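Local coordinates for protein exonuclease mut-7 homolog (Aedes aegypti, PDB 7JW2) that probably trims the 3' ends of Argonaute-bound microRNAs as a magnesium-dependent 3'-5' exoribonuclease, of which this chain is the exonuclease domain, at residues E39-L52 with N167-K179. Sequence-based numbering, arbitrary orientation.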
ATOM      1  N   GLU A  39     -17.787 -12.866  -1.382  1.00 13.79           N
ATOM      2  CA  GLU A  39     -18.688 -13.678  -0.582  1.00 14.77           C
ATOM      3  C   GLU A  39     -19.413 -12.783   0.412  1.00 15.19           C
ATOM      4  O   GLU A  39     -18.817 -11.879   1.007  1.00 16.03           O
ATOM      5  CB  GLU A  39     -17.953 -14.807   0.177  1.00 15.35           C
ATOM      6  CG  GLU A  39     -17.019 -15.684  -0.664  1.00 15.62           C
ATOM      7  CD  GLU A  39     -17.691 -16.302  -1.870  1.00 16.71           C
ATOM      8  OE1 GLU A  39     -16.991 -16.519  -2.889  1.00 17.40           O
ATOM      9  OE2 GLU A  39     -18.917 -16.576  -1.816  1.00 20.16           O
ATOM     10  N   TRP A  40     -20.691 -13.086   0.631  1.00 18.15           N
ATOM     11  CA  TRP A  40     -21.572 -12.238   1.416  1.00 17.88           C
ATOM     12  C   TRP A  40     -22.118 -13.002   2.611  1.00 19.86           C
ATOM     13  O   TRP A  40     -22.296 -14.222   2.554  1.00 22.44           O
ATOM     14  CB  TRP A  40     -22.718 -11.729   0.538  1.00 19.19           C
ATOM     15  CG  TRP A  40     -22.214 -10.820  -0.543  1.00 19.29           C
ATOM     16  CD1 TRP A  40     -21.546 -11.183  -1.675  1.00 19.45           C
ATOM     17  CD2 TRP A  40     -22.307  -9.395  -0.567  1.00 19.32           C
ATOM     18  NE1 TRP A  40     -21.227 -10.064  -2.414  1.00 19.68           N
ATOM     19  CE2 TRP A  40     -21.679  -8.956  -1.748  1.00 19.47           C
ATOM     20  CE3 TRP A  40     -22.868  -8.447   0.295  1.00 20.83           C
ATOM     21  CZ2 TRP A  40     -21.600  -7.613  -2.094  1.00 22.08           C
ATOM     22  CZ3 TRP A  40     -22.784  -7.116  -0.043  1.00 21.14           C
ATOM     23  CH2 TRP A  40     -22.153  -6.711  -1.231  1.00 20.21           C
ATOM     24  N   LYS A  41     -22.359 -12.274   3.693  1.00 19.38           N
ATOM     25  CA  LYS A  41     -23.016 -12.875   4.845  1.00 22.61           C
ATOM     26  C   LYS A  41     -24.404 -13.370   4.447  1.00 25.69           C
ATOM     27  O   LYS A  41     -25.111 -12.688   3.697  1.00 25.54           O
ATOM     28  CB  LYS A  41     -23.146 -11.852   5.965  1.00 20.10           C
ATOM     29  CG  LYS A  41     -21.857 -11.285   6.504  1.00 20.81           C
ATOM     30  CD  LYS A  41     -22.193 -10.417   7.709  1.00 27.56           C
ATOM     31  CE  LYS A  41     -20.978  -9.742   8.297  1.00 30.15           C
ATOM     32  NZ  LYS A  41     -21.339  -9.097   9.599  1.00 28.40           N
ATOM     33  N   PRO A  42     -24.832 -14.541   4.921  1.00 27.43           N
ATOM     34  CA  PRO A  42     -26.236 -14.930   4.736  1.00 28.11           C
ATOM     35  C   PRO A  42     -27.152 -13.849   5.292  1.00 26.97           C
ATOM     36  O   PRO A  42     -26.842 -13.203   6.291  1.00 26.78           O
ATOM     37  CB  PRO A  42     -26.355 -16.238   5.525  1.00 25.25           C
ATOM     38  CG  PRO A  42     -24.975 -16.794   5.562  1.00 24.88           C
ATOM     39  CD  PRO A  42     -24.034 -15.604   5.557  1.00 21.03           C
ATOM     40  N   THR A  43     -28.276 -13.636   4.619  1.00 33.12           N
ATOM     41  CA  THR A  43     -29.201 -12.577   4.991  1.00 33.78           C
ATOM     42  C   THR A  43     -30.524 -13.168   5.455  1.00 39.02           C
ATOM     43  O   THR A  43     -30.941 -14.243   5.012  1.00 40.30           O
ATOM     44  CB  THR A  43     -29.456 -11.620   3.828  1.00 36.43           C
ATOM     45  OG1 THR A  43     -30.175 -12.303   2.796  1.00 37.88           O
ATOM     46  CG2 THR A  43     -28.143 -11.128   3.273  1.00 36.74           C
ATOM     47  N   PHE A  44     -31.179 -12.442   6.350  1.00 40.12           N
ATOM     48  CA  PHE A  44     -32.439 -12.855   6.950  1.00 44.12           C
ATOM     49  C   PHE A  44     -33.409 -11.685   6.961  1.00 48.75           C
ATOM     50  O   PHE A  44     -34.001 -11.331   7.983  1.00 52.36           O
ATOM     51  CB  PHE A  44     -32.179 -13.417   8.341  1.00 41.36           C
ATOM     52  CG  PHE A  44     -31.161 -14.524   8.355  1.00 37.08           C
ATOM     53  CD1 PHE A  44     -31.498 -15.799   7.935  1.00 35.81           C
ATOM     54  CD2 PHE A  44     -29.860 -14.282   8.759  1.00 35.87           C
ATOM     55  CE1 PHE A  44     -30.559 -16.818   7.936  1.00 31.60           C
ATOM     56  CE2 PHE A  44     -28.916 -15.300   8.765  1.00 36.48           C
ATOM     57  CZ  PHE A  44     -29.268 -16.569   8.353  1.00 31.43           C
ATOM     58  N   GLY A  45     -33.572 -11.064   5.792  1.00 49.36           N
ATOM     59  CA  GLY A  45     -34.384  -9.881   5.642  1.00 54.48           C
ATOM     60  C   GLY A  45     -33.640  -8.574   5.813  1.00 56.48           C
ATOM     61  O   GLY A  45     -34.110  -7.542   5.319  1.00 58.09           O
ATOM     62  N   GLY A  46     -32.493  -8.587   6.489  1.00 55.22           N
ATOM     63  CA  GLY A  46     -31.739  -7.382   6.752  1.00 52.57           C
ATOM     64  C   GLY A  46     -30.899  -6.946   5.566  1.00 52.17           C
ATOM     65  O   GLY A  46     -31.007  -7.461   4.451  1.00 48.78           O
ATOM     66  N   ALA A  47     -30.041  -5.964   5.825  1.00 46.99           N
ATOM     67  CA  ALA A  47     -29.187  -5.422   4.779  1.00 44.77           C
ATOM     68  C   ALA A  47     -28.050  -6.384   4.453  1.00 38.15           C
ATOM     69  O   ALA A  47     -27.628  -7.194   5.281  1.00 39.49           O
ATOM     70  CB  ALA A  47     -28.620  -4.068   5.202  1.00 41.59           C
ATOM     71  N   ASN A  48     -27.550  -6.287   3.228  1.00 35.64           N
ATOM     72  CA  ASN A  48     -26.444  -7.130   2.807  1.00 32.65           C
ATOM     73  C   ASN A  48     -25.130  -6.602   3.371  1.00 30.06           C
ATOM     74  O   ASN A  48     -24.937  -5.389   3.506  1.00 28.28           O
ATOM     75  CB  ASN A  48     -26.384  -7.197   1.285  1.00 31.29           C
ATOM     76  CG  ASN A  48     -27.380  -8.181   0.714  1.00 34.91           C
ATOM     77  OD1 ASN A  48     -27.241  -9.393   0.885  1.00 37.89           O
ATOM     78  ND2 ASN A  48     -28.391  -7.667   0.034  1.00 37.52           N
ATOM     79  N   GLU A  49     -24.236  -7.527   3.728  1.00 23.28           N
ATOM     80  CA  GLU A  49     -22.930  -7.199   4.286  1.00 21.72           C
ATOM     81  C   GLU A  49     -21.886  -8.111   3.661  1.00 20.44           C
ATOM     82  O   GLU A  49     -22.112  -9.317   3.548  1.00 21.27           O
ATOM     83  CB  GLU A  49     -22.919  -7.363   5.809  1.00 27.25           C
ATOM     84  CG  GLU A  49     -23.591  -6.234   6.562  1.00 33.20           C
ATOM     85  CD  GLU A  49     -23.330  -6.316   8.048  1.00 33.05           C
ATOM     86  OE1 GLU A  49     -22.940  -5.291   8.650  1.00 42.01           O
ATOM     87  OE2 GLU A  49     -23.509  -7.414   8.610  1.00 38.75           O
ATOM     88  N   VAL A  50     -20.754  -7.528   3.242  1.00 18.86           N
ATOM     89  CA  VAL A  50     -19.675  -8.291   2.618  1.00 17.70           C
ATOM     90  C   VAL A  50     -18.887  -9.057   3.670  1.00 15.51           C
ATOM     91  O   VAL A  50     -18.531  -8.513   4.725  1.00 19.00           O
ATOM     92  CB  VAL A  50     -18.730  -7.357   1.839  1.00 17.44           C
ATOM     93  CG1 VAL A  50     -17.679  -8.179   1.069  1.00 19.07           C
ATOM     94  CG2 VAL A  50     -19.513  -6.491   0.883  1.00 21.99           C
ATOM     95  N   SER A  51     -18.568 -10.319   3.364  1.00 14.12           N
ATOM     96  CA  SER A  51     -17.633 -11.092   4.174  1.00 14.47           C
ATOM     97  C   SER A  51     -16.221 -11.074   3.595  1.00 14.14           C
ATOM     98  O   SER A  51     -15.270 -10.722   4.301  1.00 14.20           O
ATOM     99  CB  SER A  51     -18.137 -12.540   4.322  1.00 15.67           C
ATOM    100  OG  SER A  51     -17.151 -13.358   4.927  1.00 15.74           O
ATOM    101  N   LEU A  52     -16.079 -11.437   2.317  1.00 13.95           N
ATOM    102  CA  LEU A  52     -14.794 -11.529   1.637  1.00 13.06           C
ATOM    103  C   LEU A  52     -14.886 -10.852   0.284  1.00 12.60           C
ATOM    104  O   LEU A  52     -15.937 -10.878  -0.355  1.00 13.25           O
ATOM    105  CB  LEU A  52     -14.363 -12.989   1.397  1.00 14.41           C
ATOM    106  CG  LEU A  52     -14.099 -13.893   2.601  1.00 15.22           C
ATOM    107  CD1 LEU A  52     -13.751 -15.287   2.102  1.00 16.23           C
ATOM    108  CD2 LEU A  52     -12.975 -13.344   3.461  1.00 16.98           C
ATOM    109  N   ASN A 167     -19.716 -25.151  -0.728  1.00 19.09           N
ATOM    110  CA  ASN A 167     -19.534 -24.066   0.229  1.00 19.08           C
ATOM    111  C   ASN A 167     -20.048 -22.723  -0.286  1.00 17.16           C
ATOM    112  O   ASN A 167     -19.902 -21.708   0.404  1.00 17.05           O
ATOM    113  CB  ASN A 167     -18.061 -23.959   0.624  1.00 20.02           C
ATOM    114  CG  ASN A 167     -17.679 -24.972   1.680  1.00 24.96           C
ATOM    115  OD1 ASN A 167     -17.955 -24.778   2.862  1.00 30.85           O
ATOM    116  ND2 ASN A 167     -17.077 -26.080   1.259  1.00 29.44           N
ATOM    117  N   GLN A 168     -20.692 -22.710  -1.454  1.00 16.92           N
ATOM    118  CA  GLN A 168     -21.207 -21.468  -2.026  1.00 17.95           C
ATOM    119  C   GLN A 168     -22.131 -20.742  -1.052  1.00 19.28           C
ATOM    120  O   GLN A 168     -22.024 -19.522  -0.858  1.00 18.11           O
ATOM    121  CB  GLN A 168     -21.926 -21.774  -3.346  1.00 20.11           C
ATOM    122  CG  GLN A 168     -22.622 -20.575  -3.956  1.00 21.17           C
ATOM    123  CD  GLN A 168     -23.282 -20.887  -5.293  1.00 24.98           C
ATOM    124  OE1 GLN A 168     -23.419 -22.046  -5.678  1.00 29.75           O
ATOM    125  NE2 GLN A 168     -23.712 -19.845  -5.991  1.00 28.75           N
ATOM    126  N   PHE A 169     -23.046 -21.481  -0.425  1.00 18.45           N
ATOM    127  CA  PHE A 169     -24.013 -20.928   0.512  1.00 19.84           C
ATOM    128  C   PHE A 169     -23.697 -21.313   1.951  1.00 17.53           C
ATOM    129  O   PHE A 169     -24.604 -21.430   2.784  1.00 19.04           O
ATOM    130  CB  PHE A 169     -25.424 -21.364   0.124  1.00 22.74           C
ATOM    131  CG  PHE A 169     -25.822 -20.906  -1.242  1.00 24.95           C
ATOM    132  CD1 PHE A 169     -25.996 -19.562  -1.501  1.00 27.07           C
ATOM    133  CD2 PHE A 169     -25.976 -21.813  -2.277  1.00 26.21           C
ATOM    134  CE1 PHE A 169     -26.346 -19.124  -2.763  1.00 33.00           C
ATOM    135  CE2 PHE A 169     -26.329 -21.382  -3.539  1.00 27.85           C
ATOM    136  CZ  PHE A 169     -26.515 -20.036  -3.780  1.00 28.93           C
ATOM    137  N   SER A 170     -22.421 -21.532   2.251  1.00 16.69           N
ATOM    138  CA  SER A 170     -21.982 -21.772   3.618  1.00 15.92           C
ATOM    139  C   SER A 170     -22.112 -20.496   4.451  1.00 15.35           C
ATOM    140  O   SER A 170     -22.479 -19.421   3.958  1.00 15.11           O
ATOM    141  CB  SER A 170     -20.551 -22.288   3.631  1.00 16.37           C
ATOM    142  OG  SER A 170     -19.672 -21.277   3.150  1.00 16.12           O
ATOM    143  N   ASN A 171     -21.806 -20.609   5.746  1.00 13.75           N
ATOM    144  CA  ASN A 171     -21.982 -19.484   6.654  1.00 13.84           C
ATOM    145  C   ASN A 171     -20.755 -18.598   6.547  1.00 15.69           C
ATOM    146  O   ASN A 171     -19.766 -18.768   7.263  1.00 15.10           O
ATOM    147  CB  ASN A 171     -22.201 -19.974   8.081  1.00 14.63           C
ATOM    148  CG  ASN A 171     -22.376 -18.836   9.044  1.00 19.13           C
ATOM    149  OD1 ASN A 171     -22.349 -17.670   8.661  1.00 17.92           O
ATOM    150  ND2 ASN A 171     -22.549 -19.164  10.311  1.00 18.15           N
ATOM    151  N   TRP A 172     -20.824 -17.622   5.634  1.00 13.89           N
ATOM    152  CA  TRP A 172     -19.691 -16.723   5.426  1.00 14.99           C
ATOM    153  C   TRP A 172     -19.489 -15.722   6.559  1.00 15.60           C
ATOM    154  O   TRP A 172     -18.478 -15.001   6.553  1.00 16.00           O
ATOM    155  CB  TRP A 172     -19.858 -15.991   4.087  1.00 14.64           C
ATOM    156  CG  TRP A 172     -19.729 -16.929   2.918  1.00 13.17           C
ATOM    157  CD1 TRP A 172     -20.737 -17.389   2.114  1.00 14.41           C
ATOM    158  CD2 TRP A 172     -18.534 -17.574   2.478  1.00 12.45           C
ATOM    159  NE1 TRP A 172     -20.237 -18.279   1.179  1.00 16.32           N
ATOM    160  CE2 TRP A 172     -18.883 -18.391   1.369  1.00 14.77           C
ATOM    161  CE3 TRP A 172     -17.192 -17.510   2.875  1.00 14.46           C
ATOM    162  CZ2 TRP A 172     -17.951 -19.171   0.690  1.00 13.45           C
ATOM    163  CZ3 TRP A 172     -16.253 -18.277   2.175  1.00 14.88           C
ATOM    164  CH2 TRP A 172     -16.643 -19.100   1.101  1.00 15.21           C
ATOM    165  N   ALA A 173     -20.382 -15.682   7.547  1.00 15.43           N
ATOM    166  CA  ALA A 173     -20.215 -14.782   8.680  1.00 17.88           C
ATOM    167  C   ALA A 173     -19.448 -15.416   9.832  1.00 18.12           C
ATOM    168  O   ALA A 173     -19.036 -14.698  10.747  1.00 20.89           O
ATOM    169  CB  ALA A 173     -21.584 -14.301   9.179  1.00 18.54           C
ATOM    170  N   GLN A 174     -19.241 -16.730   9.811  1.00 17.14           N
ATOM    171  CA  GLN A 174     -18.526 -17.352  10.916  1.00 19.02           C
ATOM    172  C   GLN A 174     -17.033 -17.034  10.842  1.00 19.81           C
ATOM    173  O   GLN A 174     -16.457 -16.897   9.756  1.00 18.27           O
ATOM    174  CB  GLN A 174     -18.773 -18.858  10.932  1.00 20.15           C
ATOM    175  CG  GLN A 174     -17.923 -19.668   9.983  1.00 18.20           C
ATOM    176  CD  GLN A 174     -18.461 -21.080   9.808  1.00 23.97           C
ATOM    177  OE1 GLN A 174     -19.269 -21.545  10.609  1.00 27.65           O
ATOM    178  NE2 GLN A 174     -18.034 -21.761   8.752  1.00 23.41           N
ATOM    179  N   ARG A 175     -16.419 -16.842  12.008  1.00 20.88           N
ATOM    180  CA  ARG A 175     -14.990 -16.599  12.105  1.00 20.24           C
ATOM    181  C   ARG A 175     -14.407 -17.471  13.210  1.00 25.44           C
ATOM    182  O   ARG A 175     -14.983 -17.541  14.314  1.00 27.45           O
ATOM    183  CB  ARG A 175     -14.692 -15.118  12.375  1.00 20.70           C
ATOM    184  CG  ARG A 175     -14.909 -14.177  11.176  1.00 21.47           C
ATOM    185  CD  ARG A 175     -14.005 -14.546  10.007  1.00 19.14           C
ATOM    186  NE  ARG A 175     -14.095 -13.608   8.884  1.00 16.08           N
ATOM    187  CZ  ARG A 175     -15.052 -13.661   7.958  1.00 17.02           C
ATOM    188  NH1 ARG A 175     -16.006 -14.584   8.052  1.00 17.68           N
ATOM    189  NH2 ARG A 175     -15.065 -12.797   6.949  1.00 16.21           N
ATOM    190  N   PRO A 176     -13.282 -18.165  12.961  1.00 23.16           N
ATOM    191  CA  PRO A 176     -12.614 -18.185  11.646  1.00 22.43           C
ATOM    192  C   PRO A 176     -13.386 -18.972  10.604  1.00 19.59           C
ATOM    193  O   PRO A 176     -14.193 -19.845  10.916  1.00 21.75           O
ATOM    194  CB  PRO A 176     -11.275 -18.870  11.931  1.00 23.00           C
ATOM    195  CG  PRO A 176     -11.504 -19.645  13.194  1.00 29.41           C
ATOM    196  CD  PRO A 176     -12.508 -18.879  13.992  1.00 30.20           C
ATOM    197  N   LEU A 177     -13.149 -18.642   9.342  1.00 19.08           N
ATOM    198  CA  LEU A 177     -13.696 -19.456   8.277  1.00 18.47           C
ATOM    199  C   LEU A 177     -12.993 -20.810   8.248  1.00 18.75           C
ATOM    200  O   LEU A 177     -11.832 -20.944   8.645  1.00 21.70           O
ATOM    201  CB  LEU A 177     -13.545 -18.739   6.932  1.00 20.05           C
ATOM    202  CG  LEU A 177     -14.384 -17.464   6.759  1.00 16.28           C
ATOM    203  CD1 LEU A 177     -13.848 -16.612   5.602  1.00 16.74           C
ATOM    204  CD2 LEU A 177     -15.851 -17.794   6.549  1.00 17.57           C
ATOM    205  N   ARG A 178     -13.708 -21.817   7.769  1.00 19.34           N
ATOM    206  CA  ARG A 178     -13.124 -23.144   7.641  1.00 21.19           C
ATOM    207  C   ARG A 178     -12.234 -23.198   6.410  1.00 21.52           C
ATOM    208  O   ARG A 178     -12.436 -22.457   5.445  1.00 20.50           O
ATOM    209  CB  ARG A 178     -14.208 -24.217   7.532  1.00 21.48           C
ATOM    210  CG  ARG A 178     -15.171 -24.299   8.707  1.00 26.56           C
ATOM    211  CD  ARG A 178     -16.230 -25.341   8.420  1.00 33.45           C
ATOM    212  NE  ARG A 178     -17.540 -24.744   8.181  1.00 37.82           N
ATOM    213  CZ  ARG A 178     -18.142 -24.677   6.996  1.00 34.40           C
ATOM    214  NH1 ARG A 178     -17.553 -25.162   5.892  1.00 31.68           N
ATOM    215  NH2 ARG A 178     -19.340 -24.112   6.914  1.00 33.39           N
ATOM    216  N   LYS A 179     -11.250 -24.104   6.437  1.00 20.43           N
ATOM    217  CA  LYS A 179     -10.324 -24.197   5.314  1.00 24.19           C
ATOM    218  C   LYS A 179     -11.050 -24.484   4.006  1.00 20.28           C
ATOM    219  O   LYS A 179     -10.637 -23.993   2.950  1.00 21.46           O
ATOM    220  CB  LYS A 179      -9.254 -25.259   5.587  1.00 26.46           C
ATOM    221  CG  LYS A 179      -9.757 -26.669   5.794  1.00 33.45           C
ATOM    222  CD  LYS A 179      -8.584 -27.592   6.117  1.00 36.37           C
ATOM    223  CE  LYS A 179      -8.844 -29.020   5.666  1.00 41.95           C
ATOM    224  NZ  LYS A 179      -9.555 -29.790   6.714  1.00 44.92           N
TER
HETATM  225  O   HOH W   1     -21.161 -17.640  -2.679  1.00 29.51           O
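Trp172 lies with one face of its indole against the aliphatic part of Glu39, and this is the tight heart of the contact. Chi1 (-51°) sets Glu39 CG over the six-membered ring as a CH-pi contact, 3.6 Å from CG to the Trp172 ring centroid and almost on the ring normal, and the bend at chi2 brings the carboxylate back across it toward CE2 and NE1. Ser170 OG sits over the opposite face, toward the rim, while in the ring plane Trp172 NE1 gives a nearly straight hydrogen bond of 3.0 Å to Gln168 O, so the indole's rotation is fixed. The Glu39 carboxylate is turned 29° from the ring plane; a water 2.6 Å from Glu39 OE2 also bonds Gln168 O, and OE1 is held by Gln54.

The backbone carbonyl of Trp172 is gripped by two donors. With OG anti to the backbone N (chi1 171°), Ser51 donates to Trp172 O over 2.7 Å and accepts from Arg175 NH2 at 3.0 Å, the latter bond lying in the guanidinium plane. Arg175 NH1 reaches Trp172 O from the other face of that carbonyl and also bonds Gln174 O, while NE forms a salt bridge to Asp65. Leu52 CD1 meets Leu177 CD1 tip to tip at 3.7 Å and also touches Trp172 CZ3.

Toward solvent the packing thins. Pro42 CD comes 3.8 Å from Trp172 N, and Lys41 merely brushes Ala173 CB with its CG before its extended chain runs on to a salt bridge with Glu49.

Glu39 O accepts from both Ser51 N and Leu52 N, a classic beta bulge, and Asn171 closes an Asx turn onto Ala173 N; these shape the two sides. The Trp172-Glu39 packing and the Ser51 bonds dock the loop before helix 179-205 on antiparallel strands 33-40 and 50-56, within the RNase H-like fold of a DnaQ-type 3'-5' exonuclease domain.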